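Local structure of ORF10 (Moritella marina, 6RIW) at residues Y762-S774 against T780-I792. The protein probably catalyses chain-elongating condensation in polyunsaturated fatty acid synthesis, this chain being the ketosynthase-chain length factor part of the longer PfaC protein. Numbering follows the deposited sequence.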
# COMPACT_ATOMS: atom_id res chain seq x y z
N TYR A 762 -1.02 -28.73 -6.04
CA TYR A 762 -1.85 -28.96 -4.86
C TYR A 762 -3.32 -29.02 -5.26
O TYR A 762 -4.01 -30.01 -5.01
CB TYR A 762 -1.64 -27.87 -3.81
CG TYR A 762 -0.33 -27.93 -3.04
CD1 TYR A 762 -0.22 -28.71 -1.90
CD2 TYR A 762 0.77 -27.18 -3.44
CE1 TYR A 762 0.96 -28.76 -1.17
CE2 TYR A 762 1.96 -27.20 -2.72
CZ TYR A 762 2.04 -28.00 -1.57
OH TYR A 762 3.21 -28.03 -0.88
N ALA A 763 -3.81 -27.94 -5.89
CA ALA A 763 -5.19 -27.76 -6.29
C ALA A 763 -5.19 -26.68 -7.36
O ALA A 763 -4.19 -25.98 -7.54
CB ALA A 763 -6.07 -27.35 -5.09
N ARG A 764 -6.29 -26.57 -8.09
CA ARG A 764 -6.45 -25.52 -9.08
C ARG A 764 -7.44 -24.48 -8.57
O ARG A 764 -8.44 -24.84 -7.95
CB ARG A 764 -6.96 -26.09 -10.40
CG ARG A 764 -5.83 -26.58 -11.25
CD ARG A 764 -6.29 -27.20 -12.56
NE ARG A 764 -5.11 -27.84 -13.10
CZ ARG A 764 -4.76 -29.10 -12.85
NH1 ARG A 764 -3.64 -29.58 -13.36
NH2 ARG A 764 -5.56 -29.86 -12.11
N ILE A 765 -7.17 -23.21 -8.85
CA ILE A 765 -8.17 -22.16 -8.70
C ILE A 765 -8.93 -22.07 -10.02
O ILE A 765 -8.42 -21.55 -11.02
CB ILE A 765 -7.56 -20.82 -8.30
CG1 ILE A 765 -6.68 -20.98 -7.06
CG2 ILE A 765 -8.69 -19.84 -8.01
CD1 ILE A 765 -5.95 -19.67 -6.60
N ASP A 766 -10.16 -22.57 -10.03
CA ASP A 766 -10.93 -22.60 -11.27
C ASP A 766 -11.61 -21.27 -11.56
O ASP A 766 -11.89 -20.96 -12.72
CB ASP A 766 -11.97 -23.72 -11.23
CG ASP A 766 -11.36 -25.09 -11.48
OD1 ASP A 766 -10.30 -25.18 -12.14
OD2 ASP A 766 -11.95 -26.09 -11.02
N ALA A 767 -11.90 -20.48 -10.53
CA ALA A 767 -12.59 -19.23 -10.77
C ALA A 767 -12.45 -18.34 -9.55
O ALA A 767 -12.44 -18.83 -8.42
CB ALA A 767 -14.08 -19.45 -11.06
N VAL A 768 -12.34 -17.04 -9.78
CA VAL A 768 -12.55 -16.03 -8.74
C VAL A 768 -13.45 -14.96 -9.34
O VAL A 768 -13.21 -14.50 -10.46
CB VAL A 768 -11.23 -15.43 -8.22
CG1 VAL A 768 -10.45 -14.72 -9.32
CG2 VAL A 768 -11.50 -14.48 -7.02
N SER A 769 -14.53 -14.63 -8.64
CA SER A 769 -15.49 -13.65 -9.12
C SER A 769 -15.84 -12.71 -7.98
O SER A 769 -15.74 -13.08 -6.82
CB SER A 769 -16.76 -14.31 -9.64
OG SER A 769 -16.46 -15.10 -10.78
N PHE A 770 -16.30 -11.50 -8.34
CA PHE A 770 -16.66 -10.47 -7.37
C PHE A 770 -18.02 -9.90 -7.70
O PHE A 770 -18.43 -9.89 -8.86
CB PHE A 770 -15.63 -9.33 -7.38
CG PHE A 770 -14.26 -9.75 -6.97
CD1 PHE A 770 -13.40 -10.34 -7.90
CD2 PHE A 770 -13.84 -9.59 -5.67
CE1 PHE A 770 -12.13 -10.74 -7.52
CE2 PHE A 770 -12.54 -9.99 -5.29
CZ PHE A 770 -11.71 -10.57 -6.23
N ALA A 771 -18.69 -9.35 -6.68
CA ALA A 771 -19.92 -8.59 -6.86
C ALA A 771 -19.88 -7.43 -5.88
O ALA A 771 -19.38 -7.59 -4.76
CB ALA A 771 -21.18 -9.44 -6.62
N PRO A 772 -20.33 -6.24 -6.28
CA PRO A 772 -20.37 -5.11 -5.34
C PRO A 772 -21.34 -5.40 -4.20
O PRO A 772 -22.39 -6.01 -4.39
CB PRO A 772 -20.87 -3.94 -6.20
CG PRO A 772 -20.66 -4.36 -7.60
CD PRO A 772 -20.79 -5.85 -7.63
N GLY A 773 -20.97 -4.94 -3.01
CA GLY A 773 -21.84 -5.05 -1.85
C GLY A 773 -21.43 -6.16 -0.90
O GLY A 773 -20.48 -6.92 -1.12
N SER A 774 -22.18 -6.26 0.20
CA SER A 774 -21.85 -7.17 1.28
C SER A 774 -23.02 -8.01 1.76
O SER A 774 -22.86 -8.75 2.74
CB SER A 774 -21.31 -6.38 2.50
OG SER A 774 -20.06 -5.75 2.20
N THR A 780 -24.83 -14.24 -3.52
CA THR A 780 -25.36 -15.13 -4.54
C THR A 780 -24.96 -14.68 -5.94
O THR A 780 -24.71 -15.54 -6.81
CB THR A 780 -26.89 -15.23 -4.42
OG1 THR A 780 -27.49 -13.97 -4.74
CG2 THR A 780 -27.27 -15.59 -3.02
N ILE A 781 -24.83 -13.37 -6.17
CA ILE A 781 -24.43 -12.88 -7.49
C ILE A 781 -22.99 -13.28 -7.78
O ILE A 781 -22.67 -13.75 -8.89
CB ILE A 781 -24.61 -11.36 -7.58
CG1 ILE A 781 -26.10 -11.01 -7.70
CG2 ILE A 781 -23.82 -10.82 -8.78
CD1 ILE A 781 -26.38 -9.52 -7.57
N ALA A 782 -22.10 -13.06 -6.81
CA ALA A 782 -20.71 -13.46 -6.98
C ALA A 782 -20.58 -14.96 -7.12
O ALA A 782 -19.78 -15.45 -7.93
CB ALA A 782 -19.86 -12.94 -5.81
N ALA A 783 -21.33 -15.73 -6.32
CA ALA A 783 -21.25 -17.18 -6.42
C ALA A 783 -21.69 -17.67 -7.81
O ALA A 783 -21.07 -18.57 -8.39
CB ALA A 783 -22.10 -17.81 -5.33
N ASP A 784 -22.79 -17.12 -8.32
CA ASP A 784 -23.26 -17.52 -9.65
C ASP A 784 -22.22 -17.22 -10.71
O ASP A 784 -22.01 -18.02 -11.64
CB ASP A 784 -24.57 -16.82 -9.97
CG ASP A 784 -25.05 -17.12 -11.40
OD1 ASP A 784 -25.25 -18.32 -11.72
OD2 ASP A 784 -25.21 -16.16 -12.19
N LYS A 785 -21.56 -16.06 -10.62
CA LYS A 785 -20.51 -15.76 -11.59
C LYS A 785 -19.39 -16.77 -11.49
O LYS A 785 -18.85 -17.22 -12.51
CB LYS A 785 -19.95 -14.35 -11.36
CG LYS A 785 -20.88 -13.18 -11.58
CD LYS A 785 -20.08 -11.89 -11.43
CE LYS A 785 -20.97 -10.69 -11.25
NZ LYS A 785 -20.15 -9.44 -11.05
N ALA A 786 -18.98 -17.11 -10.27
CA ALA A 786 -17.83 -17.98 -10.10
C ALA A 786 -18.15 -19.40 -10.54
O ALA A 786 -17.30 -20.08 -11.13
CB ALA A 786 -17.35 -17.93 -8.64
N LEU A 787 -19.37 -19.87 -10.27
CA LEU A 787 -19.74 -21.21 -10.70
C LEU A 787 -19.80 -21.29 -12.22
O LEU A 787 -19.33 -22.27 -12.82
CB LEU A 787 -21.07 -21.63 -10.07
CG LEU A 787 -21.04 -21.80 -8.55
CD1 LEU A 787 -22.44 -21.69 -7.93
CD2 LEU A 787 -20.39 -23.12 -8.15
N THR A 788 -20.34 -20.25 -12.86
CA THR A 788 -20.37 -20.18 -14.32
C THR A 788 -18.96 -20.17 -14.91
O THR A 788 -18.67 -20.88 -15.89
CB THR A 788 -21.12 -18.92 -14.76
OG1 THR A 788 -22.47 -18.96 -14.27
CG2 THR A 788 -21.12 -18.78 -16.30
N LEU A 789 -18.07 -19.37 -14.32
CA LEU A 789 -16.69 -19.33 -14.79
C LEU A 789 -16.01 -20.68 -14.60
O LEU A 789 -15.26 -21.12 -15.48
CB LEU A 789 -15.93 -18.21 -14.06
CG LEU A 789 -14.50 -17.92 -14.52
CD1 LEU A 789 -14.46 -17.50 -16.00
CD2 LEU A 789 -13.85 -16.87 -13.62
N ALA A 790 -16.25 -21.34 -13.47
CA ALA A 790 -15.65 -22.65 -13.23
C ALA A 790 -16.27 -23.74 -14.09
O ALA A 790 -15.67 -24.81 -14.22
CB ALA A 790 -15.79 -23.03 -11.75
N GLY A 791 -17.45 -23.50 -14.66
CA GLY A 791 -18.11 -24.51 -15.46
C GLY A 791 -18.77 -25.62 -14.67
O GLY A 791 -18.84 -26.75 -15.15
N ILE A 792 -19.25 -25.34 -13.46
CA ILE A 792 -19.89 -26.34 -12.62
C ILE A 792 -21.22 -25.77 -12.11
O ILE A 792 -21.55 -24.60 -12.31
CB ILE A 792 -19.02 -26.78 -11.42
CG1 ILE A 792 -18.80 -25.63 -10.42
CG2 ILE A 792 -17.69 -27.37 -11.90
CD1 ILE A 792 -18.17 -26.09 -9.09
O HOH W 1 -12.51 -22.10 -15.34
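Ile-781 meets the strand 763-772 through its branch methyl: CG2, anti to the backbone N, rests 3.7 Å from CB of Ala-771. One residue on, CB of Ala-782 lies 3.8 Å from the same Ala-771 CB. The row of alanines and Ser-769 along the interface is consistent with the close approach of helix and strand, their axes 6.7 Å apart and running nearly antiparallel at 153°. Lys-785 then packs its CB against Ser-769, and its chain, extended beyond CG, climbs to the strand backbone. There NZ donates to the carbonyl O of Phe-770 over 2.8 Å, lying in the carbonyl plane with a C=O...N angle of 159°. Ala-786 takes the hydroxyl of Ser-769 against its backbone, OG standing 3.3 Å from Ala-786 CA, while its own carbonyl O is approached by the methyl of Ala-767. Leu-789 packs against the same methyl from a flank, CD2 being 3.6 Å from Ala-767 CB; its carbonyl O shares a bridging water with Asp-766 O. The methyl of Ala-790 touches the CB atoms of both Asp-766 and Ala-767, the two residues of a classic beta bulge opposite Ile-881, before Gly-791, at positive phi, ends the helix in a Schellman motif. Strand 763-772 and the helix that follows it, 776-790, thus form a tightly packed beta-alpha unit within the C-terminal ketosynthase-like region of the second thiolase-fold unit. The strand runs between strands 469-478 and 876-884, antiparallel to both. Across its opposite face Val-768 and Phe-770 pack on helix 668-682, whereas Ala-783 and Leu-787 of the helix turn to strand 876-884.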